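Local structure of beta-lactamase Rm3 (Uncultured bacterium, 5IQK) at residues H77-H82 against H120-Y125; E51-I56 against L86-R91; V70-N75 against L96-P101; H150-H155 against Y177-N182; Y24-K29 against A58-L63. The protein hydrolyses beta-lactam antibiotics as a zinc-dependent subclass B3 metallo-beta-lactamase, an activity that probably gives its bacterial host resistance to these drugs. All coordinates share one frame; numbering follows the deposited sequence.

Interaction 1: H77-H82 against H120-Y125; sequences HGHIDH and HALPKY. With ZN (zinc ion), chain C; ZN (zinc ion), chain D; ZN (zinc ion), chain F.
Segment 77-82 carries the HxHxDH zinc-binding signature of the metallo-beta-lactamase superfamily, and the loop 120-125, between helix 101-109 and strand 131-133, packs against it. The tight part centres on Tyr125. Its CG is wedged between the backbone N and C (chi1 59°), and the ring runs alongside residues 78-80. Tyr125 OH donates to Gly78 O at 2.8 Å, in the carbonyl plane and on a lone pair. Ile80, with CG1 anti to the backbone N (chi1 -174°), slides past the tyrosine in the opposite direction, its CB 3.6 Å from Tyr125 CD2. Leu122 crosses His79 at about a right angle and brings CD1 to 3.5 Å from His79 CD2. Ile80 CD1 still reaches Pro123 O at 3.7 Å, but outward the packing loosens: Ile80 CG2 stays 4.3 Å from Leu122 CD2, Pro123 and Lys124 are exposed, and His120 is turned to a separate zinc, bound through ND1 at 2.2 Å. On the inner side His77 NE2 and His79 ND1 hold one zinc with His155, Asp81 OD2 and His82 NE2 hold the other with His223, and two waters are shared by both ions. His79 NE2 is hydrogen-bonded to Asp116 OD2, a second-shell partner that probably orients the ring. The metal thus takes the nitrogen and carboxylate donors, while the loop meets carbon and one backbone carbonyl, consistent with packing behind the ligands without binding these two zincs.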
# COMPACT_ATOMS: atom_id res chain seq x y z
N HIS A 77 -4.58 -1.95 2.54
CA HIS A 77 -5.82 -2.74 2.67
C HIS A 77 -5.56 -4.13 3.24
O HIS A 77 -4.41 -4.56 3.38
CB HIS A 77 -6.58 -2.82 1.34
CG HIS A 77 -5.90 -3.59 0.24
ND1 HIS A 77 -4.89 -3.06 -0.53
CD2 HIS A 77 -6.16 -4.82 -0.28
CE1 HIS A 77 -4.52 -3.94 -1.45
NE2 HIS A 77 -5.27 -5.02 -1.31
N GLY A 78 -6.64 -4.84 3.55
CA GLY A 78 -6.60 -6.02 4.40
C GLY A 78 -6.27 -7.35 3.75
O GLY A 78 -6.31 -8.39 4.40
N HIS A 79 -5.96 -7.34 2.46
CA HIS A 79 -5.55 -8.58 1.82
C HIS A 79 -4.24 -9.09 2.37
O HIS A 79 -3.38 -8.30 2.78
CB HIS A 79 -5.42 -8.39 0.31
CG HIS A 79 -6.74 -8.37 -0.41
ND1 HIS A 79 -6.89 -7.75 -1.62
CD2 HIS A 79 -7.95 -8.89 -0.09
CE1 HIS A 79 -8.14 -7.90 -2.04
NE2 HIS A 79 -8.80 -8.58 -1.12
N ILE A 80 -4.09 -10.41 2.36
CA ILE A 80 -2.92 -11.08 2.94
C ILE A 80 -1.58 -10.59 2.37
O ILE A 80 -0.57 -10.64 3.07
CB ILE A 80 -3.04 -12.62 2.77
CG1 ILE A 80 -1.90 -13.35 3.50
CG2 ILE A 80 -3.08 -13.02 1.29
CD1 ILE A 80 -2.17 -14.84 3.73
N ASP A 81 -1.55 -10.12 1.13
CA ASP A 81 -0.28 -9.73 0.54
C ASP A 81 0.15 -8.31 0.94
O ASP A 81 1.20 -7.86 0.49
CB ASP A 81 -0.32 -9.83 -1.00
CG ASP A 81 -1.46 -9.04 -1.62
OD1 ASP A 81 -2.57 -9.08 -1.05
OD2 ASP A 81 -1.27 -8.39 -2.68
N HIS A 82 -0.64 -7.63 1.78
CA HIS A 82 -0.26 -6.33 2.34
C HIS A 82 -0.31 -6.36 3.87
O HIS A 82 0.42 -5.63 4.56
CB HIS A 82 -1.16 -5.22 1.77
CG HIS A 82 -1.19 -5.20 0.27
ND1 HIS A 82 -0.22 -4.57 -0.48
CD2 HIS A 82 -2.01 -5.81 -0.61
CE1 HIS A 82 -0.46 -4.76 -1.76
NE2 HIS A 82 -1.55 -5.51 -1.87
N HIS A 120 -13.26 -15.91 0.69
CA HIS A 120 -13.31 -17.36 0.40
C HIS A 120 -12.22 -17.78 -0.58
O HIS A 120 -12.16 -18.94 -0.98
CB HIS A 120 -14.71 -17.77 -0.15
CG HIS A 120 -15.08 -19.20 0.09
ND1 HIS A 120 -16.05 -19.85 -0.64
CD2 HIS A 120 -14.65 -20.09 1.01
CE1 HIS A 120 -16.19 -21.08 -0.19
NE2 HIS A 120 -15.35 -21.25 0.81
N ALA A 121 -11.34 -16.85 -0.97
CA ALA A 121 -10.35 -17.14 -2.01
C ALA A 121 -8.94 -16.72 -1.61
O ALA A 121 -8.05 -16.64 -2.46
CB ALA A 121 -10.75 -16.46 -3.33
N LEU A 122 -8.73 -16.46 -0.33
CA LEU A 122 -7.40 -16.14 0.20
C LEU A 122 -7.16 -16.88 1.51
O LEU A 122 -8.11 -17.16 2.25
CB LEU A 122 -7.24 -14.63 0.38
CG LEU A 122 -7.13 -13.76 -0.88
CD1 LEU A 122 -7.14 -12.27 -0.55
CD2 LEU A 122 -5.91 -14.12 -1.70
N PRO A 123 -5.90 -17.21 1.82
CA PRO A 123 -5.62 -17.89 3.09
C PRO A 123 -5.78 -16.97 4.29
O PRO A 123 -5.71 -15.75 4.13
CB PRO A 123 -4.15 -18.31 2.96
CG PRO A 123 -3.78 -18.12 1.50
CD PRO A 123 -4.69 -17.03 1.01
N LYS A 124 -5.99 -17.54 5.48
CA LYS A 124 -5.95 -16.75 6.71
C LYS A 124 -4.51 -16.31 6.96
O LYS A 124 -3.58 -16.95 6.48
CB LYS A 124 -6.47 -17.56 7.90
CG LYS A 124 -7.91 -18.03 7.76
CD LYS A 124 -8.35 -18.88 8.94
CE LYS A 124 -9.74 -19.48 8.68
NZ LYS A 124 -10.38 -20.04 9.91
N TYR A 125 -4.33 -15.22 7.71
CA TYR A 125 -2.99 -14.76 8.08
C TYR A 125 -2.95 -14.35 9.57
O TYR A 125 -4.00 -14.26 10.22
CB TYR A 125 -2.55 -13.60 7.17
CG TYR A 125 -3.44 -12.36 7.16
CD1 TYR A 125 -3.31 -11.38 8.14
CD2 TYR A 125 -4.35 -12.15 6.14
CE1 TYR A 125 -4.11 -10.24 8.13
CE2 TYR A 125 -5.17 -11.02 6.11
CZ TYR A 125 -5.04 -10.06 7.11
OH TYR A 125 -5.83 -8.93 7.08
ZN ZN C . -5.58 -6.56 -2.66
ZN ZN D . -2.18 -6.75 -3.32
ZN ZN F . -17.40 -19.14 -2.28
O HOH W 1 -4.12 -7.59 -3.31
O HOH W 2 -3.93 -5.50 -4.33
O HOH W 3 -16.10 -18.49 -3.74

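Interaction 2: E51-I56 against L86-R91; sequences ESAPKI and LAELQR
Within 51-56 and 86-91 the backbones come nearest at Ala53 and Leu89, whose CA atoms lie 6.2 Å apart, a short separation consistent with a methyl side chain at Ala53. Both segments belong to the helical layer over the seven-stranded sheet of the alpha-beta/beta-alpha sandwich fold shared by metallo-beta-lactamases. No hydrogen bond passes between 51-56 and 86-91, so the contact is packing alone. On the buried side Leu89, its CG beside the backbone N (chi1 -67°), presents its branches to two different groups. CD2 lies 4.0 Å from Ala53 O, and CD1 lies 4.2 Å from CD1 of Ile56, a side chain that crosses Leu89 at about a right angle. Beneath them the sheet closes the core, since Leu89 and Ile56 both rest on Leu44 of strand 42-45 and Leu89 also on Ile73 of strand 70-74. Towards the surface Glu88 takes over. With CG anti to the backbone N (chi1 178°) and the chain extended beyond it, the side chain runs over the Ala53 methyl, starting with Glu88 CB 3.7 Å from Ala53 CB. Its carboxylate ends against carbons of Ala53 and Pro54. Pro54 crosses this glutamate at about a right angle, with CD 3.9 Å from Glu88 OE1, while the same OE1 comes to 3.4 Å from Ala53 CB.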
# COMPACT_ATOMS: atom_id res chain seq x y z
N GLU A 51 5.38 -14.08 4.88
CA GLU A 51 6.79 -14.37 4.63
C GLU A 51 7.55 -13.13 4.13
O GLU A 51 8.77 -13.21 3.86
CB GLU A 51 6.92 -15.54 3.63
CG GLU A 51 6.31 -15.28 2.25
CD GLU A 51 4.86 -15.75 2.12
OE1 GLU A 51 4.08 -15.63 3.10
OE2 GLU A 51 4.50 -16.23 1.03
N SER A 52 6.88 -12.00 4.02
CA SER A 52 7.55 -10.76 3.66
C SER A 52 8.18 -10.07 4.85
O SER A 52 9.14 -9.32 4.69
CB SER A 52 6.61 -9.78 2.98
OG SER A 52 6.10 -10.31 1.78
N ALA A 53 7.63 -10.30 6.04
CA ALA A 53 8.07 -9.57 7.23
C ALA A 53 9.58 -9.69 7.50
O ALA A 53 10.23 -8.67 7.75
CB ALA A 53 7.27 -10.04 8.46
N PRO A 54 10.16 -10.91 7.42
CA PRO A 54 11.61 -10.94 7.64
C PRO A 54 12.41 -10.20 6.58
O PRO A 54 13.51 -9.71 6.87
CB PRO A 54 11.96 -12.44 7.61
CG PRO A 54 10.67 -13.15 7.75
CD PRO A 54 9.59 -12.26 7.27
N LYS A 55 11.89 -10.14 5.36
CA LYS A 55 12.57 -9.46 4.28
C LYS A 55 12.52 -7.96 4.49
O LYS A 55 13.51 -7.27 4.29
CB LYS A 55 11.96 -9.84 2.94
CG LYS A 55 12.20 -11.29 2.58
CD LYS A 55 11.91 -11.56 1.11
CE LYS A 55 12.11 -13.01 0.77
NZ LYS A 55 12.14 -13.22 -0.72
N ILE A 56 11.35 -7.46 4.89
CA ILE A 56 11.21 -6.04 5.19
C ILE A 56 12.14 -5.61 6.32
O ILE A 56 12.83 -4.59 6.21
CB ILE A 56 9.76 -5.69 5.56
CG1 ILE A 56 8.86 -5.86 4.33
CG2 ILE A 56 9.68 -4.27 6.10
CD1 ILE A 56 7.33 -5.81 4.61
N LEU A 86 2.08 -8.02 8.94
CA LEU A 86 1.89 -6.98 9.96
C LEU A 86 2.05 -7.45 11.40
O LEU A 86 2.63 -6.73 12.21
CB LEU A 86 0.52 -6.35 9.80
CG LEU A 86 0.34 -5.48 8.57
CD1 LEU A 86 -1.09 -4.93 8.54
CD2 LEU A 86 1.37 -4.35 8.60
N ALA A 87 1.55 -8.64 11.74
CA ALA A 87 1.69 -9.14 13.11
C ALA A 87 3.15 -9.23 13.55
O ALA A 87 3.50 -8.86 14.68
CB ALA A 87 1.02 -10.49 13.25
N GLU A 88 4.01 -9.71 12.65
CA GLU A 88 5.43 -9.85 12.98
C GLU A 88 6.12 -8.50 13.10
O GLU A 88 6.93 -8.28 14.00
CB GLU A 88 6.15 -10.71 11.93
CG GLU A 88 7.65 -10.87 12.19
CD GLU A 88 8.28 -12.00 11.39
OE1 GLU A 88 7.57 -12.64 10.58
OE2 GLU A 88 9.50 -12.26 11.57
N LEU A 89 5.81 -7.59 12.18
CA LEU A 89 6.39 -6.25 12.22
C LEU A 89 5.98 -5.53 13.50
O LEU A 89 6.81 -4.86 14.14
CB LEU A 89 5.97 -5.45 10.99
CG LEU A 89 6.54 -5.99 9.68
CD1 LEU A 89 5.91 -5.31 8.49
CD2 LEU A 89 8.07 -5.84 9.66
N GLN A 90 4.73 -5.70 13.90
CA GLN A 90 4.26 -5.12 15.16
C GLN A 90 5.00 -5.71 16.36
O GLN A 90 5.45 -4.97 17.23
CB GLN A 90 2.76 -5.34 15.33
CG GLN A 90 2.23 -4.99 16.71
CD GLN A 90 0.74 -4.74 16.68
OE1 GLN A 90 -0.06 -5.67 16.84
NE2 GLN A 90 0.34 -3.49 16.48
N ARG A 91 5.15 -7.02 16.40
CA ARG A 91 5.84 -7.66 17.51
C ARG A 91 7.28 -7.18 17.63
O ARG A 91 7.78 -6.97 18.73
CB ARG A 91 5.83 -9.18 17.37
CG ARG A 91 4.55 -9.84 17.85
CD ARG A 91 4.76 -11.33 18.03
NE ARG A 91 5.31 -11.96 16.83
CZ ARG A 91 4.58 -12.40 15.81
NH1 ARG A 91 3.26 -12.27 15.84
NH2 ARG A 91 5.16 -12.97 14.76

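Interaction 3: V70-N75 against L96-P101; sequences VKLILN and LVAASP
Ile73 and Val97 are paired across two parallel strands and point to the same face of the sheet, where their side chains cross obliquely and Ile73 CB lies 3.9 Å from Val97 CG2. The next pair is turned to the other face: Leu74, with CG beside the backbone N, swings CD2 to 3.7 Å from the methyl CB of Ala98. Ile73 grips both sides of Val97, its N donating to Leu96 O at 3.0 Å and its O accepting from Ala98 N at 2.8 Å. Both bonds run nearly along the C=O axis, the first with an N-H...O angle of 166°. A third, from Asn75 N to Ala98 O at 2.9 Å, is more bent at the hydrogen (145°); Asn75 lies just past strand 70-74. The axes of strands 70-74 and 96-99 cross at -32°, a marked twist. Asn75 lays CB 3.9 Å from Ala99 CB, a water lies between its OD1 and Ser100 N, and ND2 is hydrogen-bonded to His77 O. The chain between the strands passes through helices 80-83 and 86-93, giving a beta-alpha-beta crossover. Leu86 and Leu89 of the latter helix cover Ile73, and Leu107 of helix 101-109 covers Val97. On the opposite face Phe140 of strand 139-142, from the second sheet, packs on Leu72 and Ala98, while strands 42-45 and 131-133 flank the pair.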
# COMPACT_ATOMS: atom_id res chain seq x y z
N VAL A 70 10.80 1.80 14.53
CA VAL A 70 9.52 2.04 13.89
C VAL A 70 8.47 2.28 14.96
O VAL A 70 8.26 1.45 15.83
CB VAL A 70 9.11 0.85 13.00
CG1 VAL A 70 7.63 0.97 12.57
CG2 VAL A 70 10.01 0.79 11.79
N LYS A 71 7.80 3.43 14.91
CA LYS A 71 6.85 3.77 15.97
C LYS A 71 5.41 3.77 15.48
O LYS A 71 4.48 3.82 16.28
CB LYS A 71 7.23 5.11 16.58
CG LYS A 71 8.59 5.02 17.27
CD LYS A 71 8.91 6.17 18.19
CE LYS A 71 10.33 6.03 18.71
NZ LYS A 71 10.67 4.60 18.99
N LEU A 72 5.23 3.70 14.17
CA LEU A 72 3.89 3.62 13.58
C LEU A 72 3.93 2.81 12.30
O LEU A 72 4.80 3.03 11.46
CB LEU A 72 3.33 5.01 13.30
CG LEU A 72 1.94 5.13 12.68
CD1 LEU A 72 0.85 4.51 13.55
CD2 LEU A 72 1.64 6.57 12.37
N ILE A 73 2.99 1.88 12.16
CA ILE A 73 2.86 1.07 10.95
C ILE A 73 1.51 1.37 10.30
O ILE A 73 0.48 1.34 10.98
CB ILE A 73 2.96 -0.43 11.25
CG1 ILE A 73 4.29 -0.75 11.94
CG2 ILE A 73 2.76 -1.25 9.97
CD1 ILE A 73 4.38 -2.16 12.46
N LEU A 74 1.52 1.68 9.01
CA LEU A 74 0.29 1.99 8.28
C LEU A 74 -0.08 0.87 7.32
O LEU A 74 0.78 0.21 6.76
CB LEU A 74 0.44 3.28 7.49
CG LEU A 74 0.99 4.43 8.35
CD1 LEU A 74 1.16 5.69 7.51
CD2 LEU A 74 0.12 4.69 9.56
N ASN A 75 -1.38 0.67 7.14
CA ASN A 75 -1.89 -0.34 6.23
C ASN A 75 -2.61 0.31 5.04
O ASN A 75 -3.22 1.37 5.18
CB ASN A 75 -2.84 -1.29 6.97
CG ASN A 75 -3.55 -2.26 6.03
OD1 ASN A 75 -4.78 -2.21 5.89
ND2 ASN A 75 -2.78 -3.11 5.37
N LEU A 96 2.06 0.62 17.03
CA LEU A 96 0.65 0.50 16.68
C LEU A 96 0.47 0.43 15.17
O LEU A 96 1.29 0.98 14.43
CB LEU A 96 -0.16 1.66 17.24
CG LEU A 96 -0.30 1.64 18.75
CD1 LEU A 96 -0.72 3.00 19.27
CD2 LEU A 96 -1.31 0.56 19.13
N VAL A 97 -0.59 -0.24 14.73
CA VAL A 97 -0.92 -0.32 13.32
C VAL A 97 -2.17 0.51 13.02
O VAL A 97 -3.19 0.38 13.70
CB VAL A 97 -1.16 -1.78 12.87
CG1 VAL A 97 -1.74 -1.82 11.49
CG2 VAL A 97 0.14 -2.58 12.93
N ALA A 98 -2.10 1.38 12.02
CA ALA A 98 -3.27 2.16 11.63
C ALA A 98 -3.87 1.62 10.34
O ALA A 98 -3.16 1.37 9.36
CB ALA A 98 -2.90 3.63 11.47
N ALA A 99 -5.18 1.44 10.34
CA ALA A 99 -5.90 0.90 9.19
C ALA A 99 -7.30 1.45 9.18
O ALA A 99 -7.79 1.93 10.21
CB ALA A 99 -5.92 -0.61 9.23
N SER A 100 -7.97 1.37 8.04
CA SER A 100 -9.36 1.83 7.95
C SER A 100 -10.26 0.97 8.84
O SER A 100 -9.90 -0.16 9.19
CB SER A 100 -9.85 1.77 6.50
OG SER A 100 -9.99 0.42 6.07
N PRO A 101 -11.43 1.50 9.21
CA PRO A 101 -12.37 0.70 10.00
C PRO A 101 -12.65 -0.65 9.33
O PRO A 101 -12.66 -1.68 10.00
CB PRO A 101 -13.61 1.58 10.04
CG PRO A 101 -13.04 2.96 10.02
CD PRO A 101 -11.86 2.90 9.09
O HOH W 4 -6.30 0.27 5.88

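Interaction 4: H150-H155 against Y177-N182; sequences HATPGH and YADSIN. With ZN (zinc ion), chain C.
His155, a zinc ligand of this metallo-beta-lactamase, carries most of the contact between 150-155 and 177-182. Its CB lies 3.4 Å from Ser180 O. With CG anti to the backbone N, the imidazole lies side by side with the Asn182 amide, their planes 12° apart, and CE1 is 3.4 Å from Asn182 OD1. ND1 donates to Asn182 O at 2.9 Å; the bond is nearly straight (161° at the hydrogen) and the oxygen lies in the ring plane, which, with the zinc bond at NE2, holds the ring's rotation. Asn182 OD1 is also close to ND1, but at too poor an angle for a hydrogen bond. On the ring face, Ser180 CB sits 3.8 Å from the centroid of the His155 ring and 16° off its normal, a CH-pi contact displaced towards CD2. At the tip NE2 binds zinc at 2.0 Å, beside the ligands His77 and His79; the bond at ND1 may raise its electron density. Ser180 OG lies 2.6 Å from the O of a zinc-bound water, and Asp179 OD1 holds His77 ND1 as a second-shell partner. Another water accepts from His155 N and donates to Thr152 O and Ser180 O. The segments leave strands 145-151 and 171-178, which strand 160-168 separates in the five-stranded sheet; helix 200-212 covers Thr152 and Ile181, and helix 249-269 packs on Ile181 and Asn182.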
# COMPACT_ATOMS: atom_id res chain seq x y z
N HIS A 150 -6.26 8.81 3.12
CA HIS A 150 -7.29 9.12 2.15
C HIS A 150 -8.04 7.84 1.84
O HIS A 150 -7.46 6.88 1.35
CB HIS A 150 -6.70 9.71 0.87
CG HIS A 150 -5.85 10.91 1.11
ND1 HIS A 150 -6.35 12.20 1.07
CD2 HIS A 150 -4.54 11.03 1.42
CE1 HIS A 150 -5.37 13.05 1.33
NE2 HIS A 150 -4.27 12.37 1.54
N ALA A 151 -9.34 7.82 2.12
CA ALA A 151 -10.13 6.63 1.82
C ALA A 151 -10.14 6.37 0.32
O ALA A 151 -10.57 7.23 -0.45
CB ALA A 151 -11.56 6.78 2.35
N THR A 152 -9.65 5.19 -0.09
CA THR A 152 -9.68 4.80 -1.51
C THR A 152 -10.12 3.35 -1.71
O THR A 152 -9.36 2.51 -2.21
CB THR A 152 -8.29 5.03 -2.20
OG1 THR A 152 -7.26 4.28 -1.53
CG2 THR A 152 -7.94 6.51 -2.22
N PRO A 153 -11.36 3.06 -1.35
CA PRO A 153 -11.90 1.70 -1.52
C PRO A 153 -12.24 1.36 -2.97
O PRO A 153 -12.16 2.22 -3.87
CB PRO A 153 -13.16 1.73 -0.66
CG PRO A 153 -13.62 3.13 -0.74
CD PRO A 153 -12.36 3.98 -0.77
N GLY A 154 -12.64 0.11 -3.19
CA GLY A 154 -13.04 -0.36 -4.51
C GLY A 154 -12.45 -1.73 -4.78
O GLY A 154 -13.17 -2.69 -5.02
N HIS A 155 -11.13 -1.81 -4.75
CA HIS A 155 -10.44 -3.09 -4.81
C HIS A 155 -10.79 -3.90 -3.57
O HIS A 155 -10.92 -5.13 -3.63
CB HIS A 155 -8.93 -2.87 -4.96
CG HIS A 155 -8.09 -4.10 -4.78
ND1 HIS A 155 -7.84 -4.99 -5.81
CD2 HIS A 155 -7.41 -4.56 -3.71
CE1 HIS A 155 -7.06 -5.96 -5.36
NE2 HIS A 155 -6.77 -5.71 -4.09
N TYR A 177 1.51 7.17 -1.35
CA TYR A 177 1.44 5.72 -1.36
C TYR A 177 0.02 5.37 -1.76
O TYR A 177 -0.90 5.57 -0.96
CB TYR A 177 1.79 5.12 0.01
CG TYR A 177 1.95 3.61 0.02
CD1 TYR A 177 3.20 3.02 -0.10
CD2 TYR A 177 0.84 2.77 0.12
CE1 TYR A 177 3.36 1.64 -0.10
CE2 TYR A 177 0.98 1.38 0.11
CZ TYR A 177 2.24 0.83 0.01
OH TYR A 177 2.39 -0.53 0.01
N ALA A 178 -0.17 4.90 -2.99
CA ALA A 178 -1.51 4.65 -3.51
C ALA A 178 -1.89 3.20 -3.33
O ALA A 178 -1.15 2.29 -3.70
CB ALA A 178 -1.61 5.04 -4.97
N ASP A 179 -3.06 2.98 -2.74
CA ASP A 179 -3.56 1.64 -2.61
C ASP A 179 -3.91 1.06 -3.98
O ASP A 179 -4.11 1.80 -4.95
CB ASP A 179 -4.78 1.60 -1.69
CG ASP A 179 -5.13 0.18 -1.27
OD1 ASP A 179 -4.23 -0.70 -1.36
OD2 ASP A 179 -6.28 -0.05 -0.86
N SER A 180 -3.98 -0.26 -4.04
CA SER A 180 -4.56 -0.94 -5.20
C SER A 180 -5.95 -0.41 -5.49
O SER A 180 -6.75 -0.26 -4.57
CB SER A 180 -4.66 -2.45 -4.95
OG SER A 180 -3.38 -3.00 -4.68
N ILE A 181 -6.23 -0.12 -6.76
CA ILE A 181 -7.56 0.27 -7.21
C ILE A 181 -7.96 -0.54 -8.44
O ILE A 181 -8.79 -0.11 -9.25
CB ILE A 181 -7.65 1.77 -7.52
CG1 ILE A 181 -6.49 2.19 -8.43
CG2 ILE A 181 -7.61 2.58 -6.23
CD1 ILE A 181 -6.60 3.60 -8.94
N ASN A 182 -7.35 -1.72 -8.59
CA ASN A 182 -7.66 -2.57 -9.72
C ASN A 182 -8.85 -3.48 -9.43
O ASN A 182 -8.92 -4.13 -8.38
CB ASN A 182 -6.42 -3.38 -10.15
CG ASN A 182 -5.84 -4.27 -9.03
OD1 ASN A 182 -5.87 -3.93 -7.85
ND2 ASN A 182 -5.27 -5.40 -9.43
ZN ZN C . -5.58 -6.56 -2.66
O HOH W 5 -9.25 0.13 -3.45
O HOH W 2 -3.93 -5.50 -4.33
O HOH W 1 -4.12 -7.59 -3.31

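Interaction 5: Y24-K29 against A58-L63; sequences YYVGMK and ANIGAL
Tyr24, paired through its backbone with Leu35 of the neighbouring strand, meets Leu63 with the root of its side chain: CB lies 3.6 Å from Leu63 CD1, the two side chains sliding past each other in opposite directions, while its ring stacks edge-to-face with Phe65. Tyr25 turns away from the helix. Its OH donates to Met28 O at 2.7 Å, closing the turn that follows, and Gly27 N stands over one face of the ring. Val26 is the main apolar partner, its CG1 beside the backbone N (chi1 -68°) and 3.6 Å from Leu63 CD1, with Ile60 CG1 farther off at 4.1 Å. Here helix 53-62 lies against the edge region of the seven-stranded sheet, part of the helical layer of the metallo-beta-lactamase sandwich. Val26 O, just past the end of strand 23-25, accepts from Asn59 ND2 at 3.0 Å. The bond is straight at the hydrogen (172°), yet the donor stands well above the carbonyl plane, 73° out of it. Gly27 O is almost as near to Asn59 ND2, but its angle is too poor for a hydrogen bond. Met28 then packs on Lys55 and Ile56, about one turn before Asn59 in the same helix.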
# COMPACT_ATOMS: atom_id res chain seq x y z
N TYR A 24 12.10 5.81 2.06
CA TYR A 24 12.86 4.69 1.49
C TYR A 24 11.95 3.54 1.08
O TYR A 24 10.92 3.33 1.73
CB TYR A 24 13.86 4.14 2.49
CG TYR A 24 14.87 5.15 2.98
CD1 TYR A 24 16.15 5.17 2.46
CD2 TYR A 24 14.53 6.08 3.95
CE1 TYR A 24 17.08 6.10 2.91
CE2 TYR A 24 15.45 7.00 4.40
CZ TYR A 24 16.73 7.01 3.87
OH TYR A 24 17.66 7.92 4.31
N TYR A 25 12.36 2.78 0.07
CA TYR A 25 11.67 1.53 -0.30
C TYR A 25 12.31 0.33 0.42
O TYR A 25 13.52 0.13 0.35
CB TYR A 25 11.73 1.31 -1.80
CG TYR A 25 10.85 0.17 -2.29
CD1 TYR A 25 9.49 0.37 -2.52
CD2 TYR A 25 11.37 -1.10 -2.49
CE1 TYR A 25 8.67 -0.67 -2.96
CE2 TYR A 25 10.55 -2.16 -2.95
CZ TYR A 25 9.22 -1.92 -3.17
OH TYR A 25 8.41 -2.95 -3.60
N VAL A 26 11.49 -0.46 1.12
CA VAL A 26 12.01 -1.62 1.86
C VAL A 26 11.21 -2.89 1.56
O VAL A 26 11.28 -3.87 2.31
CB VAL A 26 12.01 -1.37 3.39
CG1 VAL A 26 13.03 -0.31 3.75
CG2 VAL A 26 10.63 -0.97 3.87
N GLY A 27 10.47 -2.87 0.45
CA GLY A 27 9.61 -3.97 0.06
C GLY A 27 10.28 -5.03 -0.81
O GLY A 27 11.50 -5.24 -0.77
N MET A 28 9.45 -5.72 -1.59
CA MET A 28 9.86 -6.86 -2.40
C MET A 28 9.62 -6.55 -3.89
O MET A 28 9.17 -5.46 -4.23
CB MET A 28 9.08 -8.13 -1.99
CG MET A 28 9.45 -8.73 -0.64
SD MET A 28 9.23 -7.64 0.79
CE MET A 28 7.50 -7.16 0.62
N LYS A 29 9.89 -7.51 -4.77
CA LYS A 29 9.75 -7.25 -6.19
C LYS A 29 8.30 -6.98 -6.61
O LYS A 29 8.05 -6.26 -7.58
CB LYS A 29 10.31 -8.42 -7.00
CG LYS A 29 10.74 -8.03 -8.40
CD LYS A 29 11.95 -7.12 -8.37
CE LYS A 29 13.23 -7.90 -8.10
NZ LYS A 29 14.43 -7.03 -7.98
N ALA A 58 14.91 -7.12 7.31
CA ALA A 58 16.28 -7.20 6.82
C ALA A 58 16.61 -5.98 5.98
O ALA A 58 17.72 -5.42 6.08
CB ALA A 58 16.49 -8.48 6.02
N ASN A 59 15.65 -5.54 5.17
CA ASN A 59 15.81 -4.38 4.31
C ASN A 59 15.93 -3.07 5.10
O ASN A 59 16.69 -2.18 4.70
CB ASN A 59 14.64 -4.26 3.32
CG ASN A 59 14.73 -5.28 2.18
OD1 ASN A 59 15.78 -5.88 1.96
ND2 ASN A 59 13.64 -5.44 1.43
N ILE A 60 15.18 -2.94 6.19
CA ILE A 60 15.29 -1.77 7.04
C ILE A 60 16.71 -1.69 7.61
O ILE A 60 17.33 -0.63 7.59
CB ILE A 60 14.25 -1.80 8.19
CG1 ILE A 60 12.84 -1.65 7.62
CG2 ILE A 60 14.53 -0.70 9.23
CD1 ILE A 60 11.75 -1.89 8.64
N GLY A 61 17.23 -2.83 8.06
CA GLY A 61 18.58 -2.91 8.59
C GLY A 61 19.66 -2.60 7.57
O GLY A 61 20.65 -1.92 7.87
N ALA A 62 19.47 -3.09 6.35
CA ALA A 62 20.45 -2.91 5.28
C ALA A 62 20.63 -1.43 4.96
O ALA A 62 21.71 -1.00 4.55
CB ALA A 62 20.04 -3.68 4.04
N LEU A 63 19.58 -0.65 5.18
CA LEU A 63 19.61 0.79 4.98
C LEU A 63 20.30 1.51 6.13
O LEU A 63 20.56 2.70 6.05
CB LEU A 63 18.19 1.34 4.81
CG LEU A 63 17.51 1.00 3.49
CD1 LEU A 63 16.07 1.53 3.48
CD2 LEU A 63 18.29 1.55 2.31

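Interactions 2, 3 and 4 are buried, whereas 1 and 5 are only partly so. Interactions 2 and 5 both use helix 53-62: interaction 2 joins it to helix 86-93 by packing without hydrogen bonds, while interaction 5 adds a side-chain bond to a backbone carbonyl. Interaction 3 lies in the sheet beneath interaction 2, Leu86 CD2 meeting Ile73 CG2 at 3.7 Å, and depends on backbone bonds between strands. Interactions 1 and 4 form the polar, metal-binding end. They share a zinc and two waters, and a second-shell bond also joins them; interaction 1 opens to solvent along 120-124. Strand 70-74 of interaction 3 leads directly into the zinc-binding residues of interaction 1.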